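PDB 2W5V: alkaline phosphatase from Antarctic bacterium, which probably hydrolyses phosphate monoesters by way of a phosphorylated enzyme intermediate, working with bound zinc and magnesium ions. Local coordinates for residues A90-K96 with E359-H365; N190-T196 with R209-L215; F202-N208 with Q240-K244. The protein carries 1 engineered substitution. All coordinates share one frame; numbering follows the deposited sequence.

How the contacts relate
From the N terminus, residues 90-96 come first, at the end of helix 86-93, and meet 359-365 near the C terminus, closing contact 1, the longest loop of the three. Both other contacts fall within it. Residues 190-196 open contact 2 and 202-208 open contact 3 before 209-215 close contact 2 and 240-244 close contact 3, so these two cross along the chain. They also touch in space, with M211 SD 3.6 Å from I205 CG2, and together join strands 192-195 and 210-214 at one edge of the main sheet to the helices beside them. Contact 1, its centre about 29 Å from that of contact 2, ties the helix following the phosphorylated serine S84 to the C-terminal helix.

Contact 1: residues A90-K96 with E359-H365; sequences AFSCGIK and ENNEIFH
G94 lies against the ring of F364 and is held through its O by two side-chain donors of 359-365, where helix 86-93 ends at G94 and meets the type I turn E359-E362 that leads from an outermost strand of the alkaline phosphatase sheet into helix 362-371. The glycine has positive phi (82°), and a CB on it would collide with F364 CD2 and H365 NE2. F364 packs along this helix end. Its CB sits 3.3 Å from both F91 O and G94 CA, and CG faces the backbone of G94. With CG anti to the backbone N (chi1 168°), the ring runs on beside the last carbonyls: CD1 passes 3.3 Å from S92 O at the ring edge, CE1 keeps to that same oxygen, and C93 O stands over the ring centre, 3.8 Å from CZ. I114 and I117 of helix 114-120 touch the ring as well. Next door, F91 presents its edge to N360 O, packs on I363, and comes close to the zinc ligand D301; its helix follows S84, the phosphorylated residue. G94 O is gripped twice, by H365 NE2 on a lone pair in the carbonyl plane (2.9 Å) and by N361 ND2 from above that plane (3.1 Å). K96 NZ, also bonded to S75 O, donates to N360 OD1 (2.9 Å) and forms a salt bridge with E359 OE1, which it meets at 2.8 Å from above the carboxylate plane.

Contact 2: residues N190-T196 with R209-L215; sequences NQFTINT and RKMGFLL
Parallel strand pairing joins T193 and N195 to K210, G212 and L214 at one margin of the central sheet, where strand 192-195 is outermost within the chain and strand 210-214 is its inner neighbour. T193 N donates to K210 O and T193 O accepts from G212 N (2.8 Å); two residues on, N195 N donates to G212 O and N195 O accepts from L214 N. On the face that carries F192 and I194, the extended chain of K210 crosses the F192 ring: CD lies 3.8 Å from the ring centroid, only 16° off its normal, a CH-pi contact, while NZ goes on to N190 O (2.9 Å). The F192 ring also meets F166 of strand 165-169. Replacing K210 by an alanine would probably bare the part of the F192 face under CD and leave N190 O without its lysine donor. The two strands and the short, weakly bonded helix 202-205 form a beta-alpha-beta unit, whose connecting helix touches the M211 side. There M211, bent at chi2 (67°), brings SD within 3.4 Å of T193 O and lays CE over the F213 ring, 3.6 Å from N195 CB. G212 leaves room for I194, since a CB on it would clash with I194 CD1. N195 OD1 turns to the backbone N atoms of T197 and A198. One water receives a bond from T193 OG1 and donates to Q191 O (2.7 Å); another donates to both T196 O and L214 O.

Contact 3: residues F202-N208 with Q240-K244; sequences FSSIASN and QFLSK
The F202 ring lies between Q240 CB on one face, 3.7 Å above its plane, and A206 CB of its own segment on the opposite face, with K244 CG in plane at the edge, 3.7 Å from CZ. Both face contacts are offset toward the rim, and that with Q240 is a CH-pi interaction. Having CG anti to the backbone N (chi1 178°) extends the ring toward the last turn of helix 230-242, where CE1 approaches Q240 O at 3.4 Å. The F241 ring is used differently: it meets backbone oxygens with its edge, I205 O near CE1 (3.5 Å) and N208 O near CZ (3.3 Å), while I205 CD1 packs on CD1. These two carbonyls belong to the first and last residues of a type I turn, I205 to N208, so the edge of F241 spans the two ends of the turn. K244, just past the helix end, folds back at chi3 (52°). Its CD and CE run close to A206 O, and NZ donates to that oxygen at 2.8 Å, tilted 30° from the carbonyl plane; N208 O is nearly as close, but the angle is poor for a bond. A water accepts from F202 N (2.8 Å) and, weakly, from Q240 NE2. Far from the metal sites, the contact packs the weakly bonded connecting helix of a beta-alpha-beta unit beside the C-terminal end of helix 230-242, on the same side of the alpha/beta sheet.

Contact 1: residues A90-K96 with E359-H365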
loop_
_atom_site.group_PDB
_atom_site.type_symbol
_atom_site.label_atom_id
_atom_site.label_comp_id
_atom_site.label_asym_id
_atom_site.label_seq_id
_atom_site.Cartn_x
_atom_site.Cartn_y
_atom_site.Cartn_z
ATOM N N ALA B 90 5.997 -15.570 -11.300
ATOM C CA ALA B 90 4.654 -15.036 -11.532
ATOM C C ALA B 90 4.722 -13.887 -12.541
ATOM O O ALA B 90 3.930 -13.830 -13.482
ATOM C CB ALA B 90 4.023 -14.563 -10.229
ATOM N N PHE B 91 5.680 -12.982 -12.338
ATOM C CA PHE B 91 5.877 -11.829 -13.225
ATOM C C PHE B 91 6.418 -12.238 -14.597
ATOM O O PHE B 91 5.973 -11.740 -15.632
ATOM C CB PHE B 91 6.873 -10.832 -12.632
ATOM C CG PHE B 91 6.481 -10.267 -11.291
ATOM C CD1 PHE B 91 5.156 -10.201 -10.889
ATOM C CD2 PHE B 91 7.458 -9.753 -10.449
ATOM C CE1 PHE B 91 4.813 -9.651 -9.650
ATOM C CE2 PHE B 91 7.122 -9.204 -9.218
ATOM C CZ PHE B 91 5.799 -9.150 -8.818
ATOM N N SER B 92 7.407 -13.123 -14.605
ATOM C CA SER B 92 8.098 -13.429 -15.853
ATOM C C SER B 92 7.327 -14.386 -16.754
ATOM O O SER B 92 7.475 -14.324 -17.972
ATOM C CB SER B 92 9.491 -13.999 -15.581
ATOM O OG SER B 92 9.394 -15.293 -15.008
ATOM N N CYS B 93 6.523 -15.270 -16.159
ATOM C CA CYS B 93 5.856 -16.336 -16.913
ATOM C C CYS B 93 4.332 -16.322 -16.822
ATOM O O CYS B 93 3.658 -16.950 -17.634
ATOM C CB CYS B 93 6.385 -17.708 -16.490
ATOM S SG CYS B 93 8.153 -17.917 -16.833
ATOM N N GLY B 94 3.793 -15.617 -15.832
ATOM C CA GLY B 94 2.353 -15.442 -15.744
ATOM C C GLY B 94 1.577 -16.579 -15.102
ATOM O O GLY B 94 0.363 -16.697 -15.296
ATOM N N ILE B 95 2.266 -17.414 -14.330
ATOM C CA ILE B 95 1.613 -18.502 -13.611
ATOM C C ILE B 95 1.957 -18.469 -12.125
ATOM O O ILE B 95 3.032 -18.009 -11.746
ATOM C CB ILE B 95 2.055 -19.865 -14.153
ATOM C CG1 ILE B 95 3.578 -19.989 -14.041
ATOM C CG2 ILE B 95 1.590 -20.035 -15.593
ATOM C CD1 ILE B 95 4.048 -21.393 -13.979
ATOM N N LYS B 96 1.033 -18.952 -11.296
ATOM C CA LYS B 96 1.336 -19.254 -9.906
ATOM C C LYS B 96 2.102 -20.572 -9.887
ATOM O O LYS B 96 1.703 -21.540 -10.536
ATOM C CB LYS B 96 0.048 -19.432 -9.102
ATOM C CG LYS B 96 -0.811 -18.183 -8.983
ATOM C CD LYS B 96 -0.294 -17.260 -7.881
ATOM C CE LYS B 96 -1.366 -16.268 -7.445
ATOM N NZ LYS B 96 -0.789 -15.192 -6.561
ATOM N N GLU B 359 -3.923 -10.667 -8.854
ATOM C CA GLU B 359 -2.890 -11.628 -8.483
ATOM C C GLU B 359 -1.568 -11.211 -9.112
ATOM O O GLU B 359 -1.556 -10.661 -10.214
ATOM C CB GLU B 359 -3.276 -13.038 -8.934
ATOM C CG GLU B 359 -4.563 -13.550 -8.293
ATOM C CD GLU B 359 -4.393 -13.929 -6.827
ATOM O OE1 GLU B 359 -3.250 -13.894 -6.319
ATOM O OE2 GLU B 359 -5.408 -14.274 -6.183
ATOM N N ASN B 360 -0.462 -11.454 -8.405
ATOM C CA ASN B 360 0.868 -11.151 -8.945
ATOM C C ASN B 360 1.116 -11.662 -10.368
ATOM O O ASN B 360 1.760 -10.975 -11.166
ATOM C CB ASN B 360 2.007 -11.593 -8.000
ATOM C CG ASN B 360 2.038 -13.100 -7.740
ATOM O OD1 ASN B 360 1.157 -13.851 -8.161
ATOM N ND2 ASN B 360 3.068 -13.541 -7.028
ATOM N N ASN B 361 0.609 -12.845 -10.705
ATOM C CA ASN B 361 0.916 -13.376 -12.035
ATOM C C ASN B 361 0.248 -12.597 -13.159
ATOM O O ASN B 361 0.625 -12.736 -14.319
ATOM C CB ASN B 361 0.629 -14.873 -12.158
ATOM C CG ASN B 361 -0.830 -15.211 -11.962
ATOM O OD1 ASN B 361 -1.388 -14.989 -10.891
ATOM N ND2 ASN B 361 -1.454 -15.781 -12.993
ATOM N N GLU B 362 -0.736 -11.766 -12.822
ATOM C CA GLU B 362 -1.405 -10.961 -13.848
ATOM C C GLU B 362 -0.507 -9.852 -14.383
ATOM O O GLU B 362 -0.788 -9.279 -15.432
ATOM C CB GLU B 362 -2.732 -10.385 -13.338
ATOM C CG GLU B 362 -3.778 -11.446 -13.022
ATOM C CD GLU B 362 -4.234 -12.215 -14.253
ATOM O OE1 GLU B 362 -4.033 -11.717 -15.379
ATOM O OE2 GLU B 362 -4.800 -13.318 -14.092
ATOM N N ILE B 363 0.558 -9.530 -13.658
ATOM C CA ILE B 363 1.542 -8.575 -14.169
ATOM C C ILE B 363 1.997 -9.018 -15.559
ATOM O O ILE B 363 2.083 -8.202 -16.481
ATOM C CB ILE B 363 2.782 -8.472 -13.264
ATOM C CG1 ILE B 363 2.463 -7.685 -11.980
ATOM C CG2 ILE B 363 3.942 -7.826 -14.019
ATOM C CD1 ILE B 363 2.210 -6.200 -12.197
ATOM N N PHE B 364 2.273 -10.314 -15.702
ATOM C CA PHE B 364 2.711 -10.882 -16.984
ATOM C C PHE B 364 1.651 -10.671 -18.054
ATOM O O PHE B 364 1.942 -10.192 -19.147
ATOM C CB PHE B 364 2.998 -12.382 -16.838
ATOM C CG PHE B 364 3.183 -13.111 -18.154
ATOM C CD1 PHE B 364 4.454 -13.340 -18.664
ATOM C CD2 PHE B 364 2.085 -13.579 -18.870
ATOM C CE1 PHE B 364 4.636 -14.019 -19.865
ATOM C CE2 PHE B 364 2.258 -14.258 -20.081
ATOM C CZ PHE B 364 3.537 -14.475 -20.575
ATOM N N HIS B 365 0.416 -11.035 -17.729
ATOM C CA HIS B 365 -0.662 -10.972 -18.704
ATOM C C HIS B 365 -0.990 -9.540 -19.095
ATOM O O HIS B 365 -1.360 -9.268 -20.234
ATOM C CB HIS B 365 -1.874 -11.733 -18.180
ATOM C CG HIS B 365 -1.601 -13.195 -18.001
ATOM N ND1 HIS B 365 -1.513 -14.068 -19.067
ATOM C CD2 HIS B 365 -1.346 -13.930 -16.892
ATOM C CE1 HIS B 365 -1.238 -15.279 -18.617
ATOM N NE2 HIS B 365 -1.129 -15.223 -17.300
#

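Contact 2: residues N190-T196 with R209-L215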
loop_
_atom_site.group_PDB
_atom_site.type_symbol
_atom_site.label_atom_id
_atom_site.label_comp_id
_atom_site.label_asym_id
_atom_site.label_seq_id
_atom_site.Cartn_x
_atom_site.Cartn_y
_atom_site.Cartn_z
ATOM N N ASN B 190 28.686 -17.716 -27.599
ATOM C CA ASN B 190 27.293 -17.451 -27.971
ATOM C C ASN B 190 27.050 -15.970 -28.262
ATOM O O ASN B 190 25.937 -15.477 -28.093
ATOM C CB ASN B 190 26.327 -17.918 -26.873
ATOM C CG ASN B 190 26.003 -19.398 -26.967
ATOM O OD1 ASN B 190 25.116 -19.803 -27.719
ATOM N ND2 ASN B 190 26.711 -20.212 -26.190
ATOM N N GLN B 191 28.103 -15.268 -28.669
ATOM C CA GLN B 191 28.007 -13.872 -29.109
ATOM C C GLN B 191 27.997 -12.827 -27.987
ATOM O O GLN B 191 27.815 -11.635 -28.247
ATOM C CB GLN B 191 26.800 -13.668 -30.027
ATOM C CG GLN B 191 26.915 -14.383 -31.363
ATOM C CD GLN B 191 25.755 -14.067 -32.288
ATOM O OE1 GLN B 191 25.933 -13.440 -33.332
ATOM N NE2 GLN B 191 24.556 -14.488 -31.899
ATOM N N PHE B 192 28.206 -13.261 -26.749
ATOM C CA PHE B 192 28.320 -12.312 -25.644
ATOM C C PHE B 192 29.711 -11.712 -25.529
ATOM O O PHE B 192 30.700 -12.434 -25.422
ATOM C CB PHE B 192 27.946 -12.969 -24.318
ATOM C CG PHE B 192 26.478 -12.971 -24.043
ATOM C CD1 PHE B 192 25.708 -14.080 -24.348
ATOM C CD2 PHE B 192 25.866 -11.860 -23.490
ATOM C CE1 PHE B 192 24.350 -14.081 -24.092
ATOM C CE2 PHE B 192 24.514 -11.856 -23.239
ATOM C CZ PHE B 192 23.757 -12.966 -23.540
ATOM N N THR B 193 29.783 -10.385 -25.560
ATOM C CA THR B 193 30.978 -9.694 -25.114
ATOM C C THR B 193 30.850 -9.566 -23.604
ATOM O O THR B 193 29.826 -9.104 -23.110
ATOM C CB THR B 193 31.108 -8.304 -25.759
ATOM O OG1 THR B 193 31.293 -8.453 -27.177
ATOM C CG2 THR B 193 32.300 -7.557 -25.178
ATOM N N ILE B 194 31.871 -9.995 -22.869
ATOM C CA ILE B 194 31.791 -10.006 -21.410
ATOM C C ILE B 194 32.836 -9.091 -20.780
ATOM O O ILE B 194 34.009 -9.162 -21.115
ATOM C CB ILE B 194 31.993 -11.427 -20.844
ATOM C CG1 ILE B 194 30.933 -12.386 -21.388
ATOM C CG2 ILE B 194 31.996 -11.408 -19.317
ATOM C CD1 ILE B 194 29.522 -12.039 -20.981
ATOM N N ASN B 195 32.398 -8.243 -19.862
ATOM C CA ASN B 195 33.304 -7.409 -19.090
ATOM C C ASN B 195 33.183 -7.790 -17.620
ATOM O O ASN B 195 32.077 -7.852 -17.074
ATOM C CB ASN B 195 32.978 -5.928 -19.312
ATOM C CG ASN B 195 33.930 -4.996 -18.586
ATOM O OD1 ASN B 195 34.271 -5.216 -17.425
ATOM N ND2 ASN B 195 34.354 -3.932 -19.267
ATOM N N THR B 196 34.315 -8.062 -16.983
ATOM C CA THR B 196 34.300 -8.433 -15.577
ATOM C C THR B 196 35.079 -7.435 -14.745
ATOM O O THR B 196 35.412 -7.713 -13.596
ATOM C CB THR B 196 34.896 -9.829 -15.347
ATOM O OG1 THR B 196 36.293 -9.814 -15.683
ATOM C CG2 THR B 196 34.184 -10.855 -16.201
ATOM N N ARG B 209 27.272 -7.249 -30.311
ATOM C CA ARG B 209 25.960 -7.847 -30.539
ATOM C C ARG B 209 25.204 -8.050 -29.218
ATOM O O ARG B 209 24.013 -7.747 -29.114
ATOM C CB ARG B 209 26.098 -9.168 -31.298
ATOM C CG ARG B 209 24.792 -9.919 -31.498
ATOM C CD ARG B 209 23.700 -9.041 -32.113
ATOM N NE ARG B 209 22.440 -9.772 -32.279
ATOM C CZ ARG B 209 21.455 -9.803 -31.381
ATOM N NH1 ARG B 209 21.560 -9.135 -30.233
ATOM N NH2 ARG B 209 20.353 -10.506 -31.636
ATOM N N LYS B 210 25.897 -8.571 -28.211
ATOM C CA LYS B 210 25.319 -8.700 -26.877
ATOM C C LYS B 210 26.372 -8.317 -25.858
ATOM O O LYS B 210 27.561 -8.395 -26.138
ATOM C CB LYS B 210 24.886 -10.134 -26.599
ATOM C CG LYS B 210 23.914 -10.740 -27.588
ATOM C CD LYS B 210 23.581 -12.150 -27.110
ATOM C CE LYS B 210 23.102 -13.055 -28.220
ATOM N NZ LYS B 210 23.234 -14.473 -27.790
ATOM N N MET B 211 25.940 -7.941 -24.662
ATOM C CA MET B 211 26.880 -7.470 -23.659
ATOM C C MET B 211 26.540 -8.009 -22.281
ATOM O O MET B 211 25.387 -7.956 -21.854
ATOM C CB MET B 211 26.893 -5.941 -23.640
ATOM C CG MET B 211 28.011 -5.362 -22.800
ATOM S SD MET B 211 29.602 -5.730 -23.544
ATOM C CE MET B 211 30.686 -5.622 -22.122
ATOM N N GLY B 212 27.545 -8.524 -21.584
ATOM C CA GLY B 212 27.348 -9.038 -20.240
ATOM C C GLY B 212 28.369 -8.470 -19.267
ATOM O O GLY B 212 29.570 -8.462 -19.546
ATOM N N PHE B 213 27.892 -7.984 -18.123
ATOM C CA PHE B 213 28.774 -7.474 -17.076
ATOM C C PHE B 213 28.672 -8.356 -15.832
ATOM O O PHE B 213 27.600 -8.457 -15.220
ATOM C CB PHE B 213 28.395 -6.039 -16.697
ATOM C CG PHE B 213 28.685 -5.017 -17.766
ATOM C CD1 PHE B 213 29.917 -4.376 -17.818
ATOM C CD2 PHE B 213 27.711 -4.669 -18.693
ATOM C CE1 PHE B 213 30.182 -3.416 -18.791
ATOM C CE2 PHE B 213 27.968 -3.715 -19.670
ATOM C CZ PHE B 213 29.205 -3.085 -19.719
ATOM N N LEU B 214 29.782 -8.992 -15.470
ATOM C CA LEU B 214 29.860 -9.811 -14.258
ATOM C C LEU B 214 30.862 -9.169 -13.305
ATOM O O LEU B 214 32.052 -9.471 -13.356
ATOM C CB LEU B 214 30.273 -11.254 -14.608
ATOM C CG LEU B 214 29.217 -12.076 -15.361
ATOM C CD1 LEU B 214 29.817 -13.351 -15.956
ATOM C CD2 LEU B 214 28.025 -12.404 -14.450
ATOM N N LEU B 215 30.367 -8.289 -12.432
ATOM C CA LEU B 215 31.226 -7.339 -11.723
ATOM C C LEU B 215 31.530 -7.690 -10.266
ATOM O O LEU B 215 32.042 -6.860 -9.512
ATOM C CB LEU B 215 30.625 -5.932 -11.814
ATOM C CG LEU B 215 30.387 -5.442 -13.242
ATOM C CD1 LEU B 215 29.790 -4.047 -13.241
ATOM C CD2 LEU B 215 31.701 -5.486 -14.044
HETATM O O HOH W 1 29.047 -9.329 -28.725
HETATM O O HOH W 2 34.018 -9.303 -11.660
#

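Contact 3: residues F202-N208 with Q240-K244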
loop_
_atom_site.group_PDB
_atom_site.type_symbol
_atom_site.label_atom_id
_atom_site.label_comp_id
_atom_site.label_asym_id
_atom_site.label_seq_id
_atom_site.Cartn_x
_atom_site.Cartn_y
_atom_site.Cartn_z
ATOM N N PHE B 202 28.325 3.844 -23.063
ATOM C CA PHE B 202 27.682 3.266 -24.236
ATOM C C PHE B 202 28.637 3.066 -25.415
ATOM O O PHE B 202 28.672 1.990 -26.013
ATOM C CB PHE B 202 26.469 4.091 -24.669
ATOM C CG PHE B 202 25.799 3.569 -25.907
ATOM C CD1 PHE B 202 25.285 2.281 -25.945
ATOM C CD2 PHE B 202 25.689 4.362 -27.037
ATOM C CE1 PHE B 202 24.672 1.796 -27.082
ATOM C CE2 PHE B 202 25.075 3.881 -28.180
ATOM C CZ PHE B 202 24.568 2.598 -28.203
ATOM N N SER B 203 29.410 4.096 -25.745
ATOM C CA SER B 203 30.302 4.038 -26.902
ATOM C C SER B 203 31.284 2.868 -26.831
ATOM O O SER B 203 31.684 2.313 -27.859
ATOM C CB SER B 203 31.055 5.355 -27.066
ATOM O OG SER B 203 30.144 6.424 -27.238
ATOM N N SER B 204 31.665 2.495 -25.614
ATOM C CA SER B 204 32.551 1.351 -25.404
ATOM C C SER B 204 31.963 0.027 -25.908
ATOM O O SER B 204 32.697 -0.874 -26.322
ATOM C CB SER B 204 32.894 1.216 -23.918
ATOM O OG SER B 204 33.902 2.137 -23.537
ATOM N N ILE B 205 30.640 -0.091 -25.870
ATOM C CA ILE B 205 29.990 -1.371 -26.153
ATOM C C ILE B 205 29.044 -1.318 -27.347
ATOM O O ILE B 205 28.421 -2.323 -27.696
ATOM C CB ILE B 205 29.185 -1.876 -24.932
ATOM C CG1 ILE B 205 28.101 -0.863 -24.547
ATOM C CG2 ILE B 205 30.106 -2.137 -23.751
ATOM C CD1 ILE B 205 27.080 -1.406 -23.559
ATOM N N ALA B 206 28.947 -0.152 -27.976
ATOM C CA ALA B 206 27.906 0.088 -28.970
ATOM C C ALA B 206 27.897 -0.922 -30.113
ATOM O O ALA B 206 26.832 -1.288 -30.610
ATOM C CB ALA B 206 28.011 1.497 -29.514
ATOM N N SER B 207 29.075 -1.367 -30.539
ATOM C CA SER B 207 29.152 -2.255 -31.699
ATOM C C SER B 207 29.153 -3.742 -31.340
ATOM O O SER B 207 29.346 -4.591 -32.206
ATOM C CB SER B 207 30.357 -1.909 -32.579
ATOM O OG SER B 207 31.561 -1.973 -31.840
ATOM N N ASN B 208 28.934 -4.062 -30.070
ATOM C CA ASN B 208 28.803 -5.459 -29.674
ATOM C C ASN B 208 27.392 -5.971 -29.959
ATOM O O ASN B 208 26.426 -5.221 -29.851
ATOM C CB ASN B 208 29.121 -5.631 -28.191
ATOM C CG ASN B 208 30.554 -5.279 -27.853
ATOM O OD1 ASN B 208 30.850 -4.855 -26.736
ATOM N ND2 ASN B 208 31.453 -5.461 -28.808
ATOM N N GLN B 240 20.299 2.330 -23.446
ATOM C CA GLN B 240 21.005 2.789 -24.639
ATOM C C GLN B 240 21.400 1.626 -25.529
ATOM O O GLN B 240 21.278 1.701 -26.750
ATOM C CB GLN B 240 22.253 3.581 -24.265
ATOM C CG GLN B 240 21.995 4.749 -23.344
ATOM C CD GLN B 240 23.262 5.512 -23.043
ATOM O OE1 GLN B 240 23.771 6.251 -23.891
ATOM N NE2 GLN B 240 23.790 5.332 -21.835
ATOM N N PHE B 241 21.881 0.546 -24.925
ATOM C CA PHE B 241 22.358 -0.576 -25.721
ATOM C C PHE B 241 21.208 -1.262 -26.443
ATOM O O PHE B 241 21.330 -1.631 -27.611
ATOM C CB PHE B 241 23.087 -1.599 -24.856
ATOM C CG PHE B 241 23.617 -2.772 -25.638
ATOM C CD1 PHE B 241 24.811 -2.667 -26.336
ATOM C CD2 PHE B 241 22.927 -3.972 -25.675
ATOM C CE1 PHE B 241 25.308 -3.734 -27.061
ATOM C CE2 PHE B 241 23.419 -5.052 -26.399
ATOM C CZ PHE B 241 24.612 -4.932 -27.094
ATOM N N LEU B 242 20.094 -1.439 -25.736
ATOM C CA LEU B 242 18.977 -2.200 -26.277
ATOM C C LEU B 242 18.154 -1.404 -27.283
ATOM O O LEU B 242 17.406 -1.982 -28.067
ATOM C CB LEU B 242 18.089 -2.739 -25.150
ATOM C CG LEU B 242 18.789 -3.792 -24.285
ATOM C CD1 LEU B 242 17.913 -4.181 -23.109
ATOM C CD2 LEU B 242 19.178 -5.012 -25.126
ATOM N N SER B 243 18.292 -0.080 -27.266
ATOM C CA SER B 243 17.530 0.746 -28.192
ATOM C C SER B 243 18.326 1.101 -29.444
ATOM O O SER B 243 17.874 1.889 -30.268
ATOM C CB SER B 243 16.975 2.004 -27.507
ATOM O OG SER B 243 18.002 2.781 -26.924
ATOM N N LYS B 244 19.513 0.514 -29.580
ATOM C CA LYS B 244 20.277 0.628 -30.819
ATOM C C LYS B 244 19.386 0.328 -32.016
ATOM O O LYS B 244 18.520 -0.549 -31.952
ATOM C CB LYS B 244 21.434 -0.371 -30.833
ATOM C CG LYS B 244 22.679 0.086 -30.115
ATOM C CD LYS B 244 23.589 -1.102 -29.818
ATOM C CE LYS B 244 23.874 -1.925 -31.063
ATOM N NZ LYS B 244 24.738 -3.099 -30.752
HETATM O O HOH W 3 27.083 5.957 -21.679
#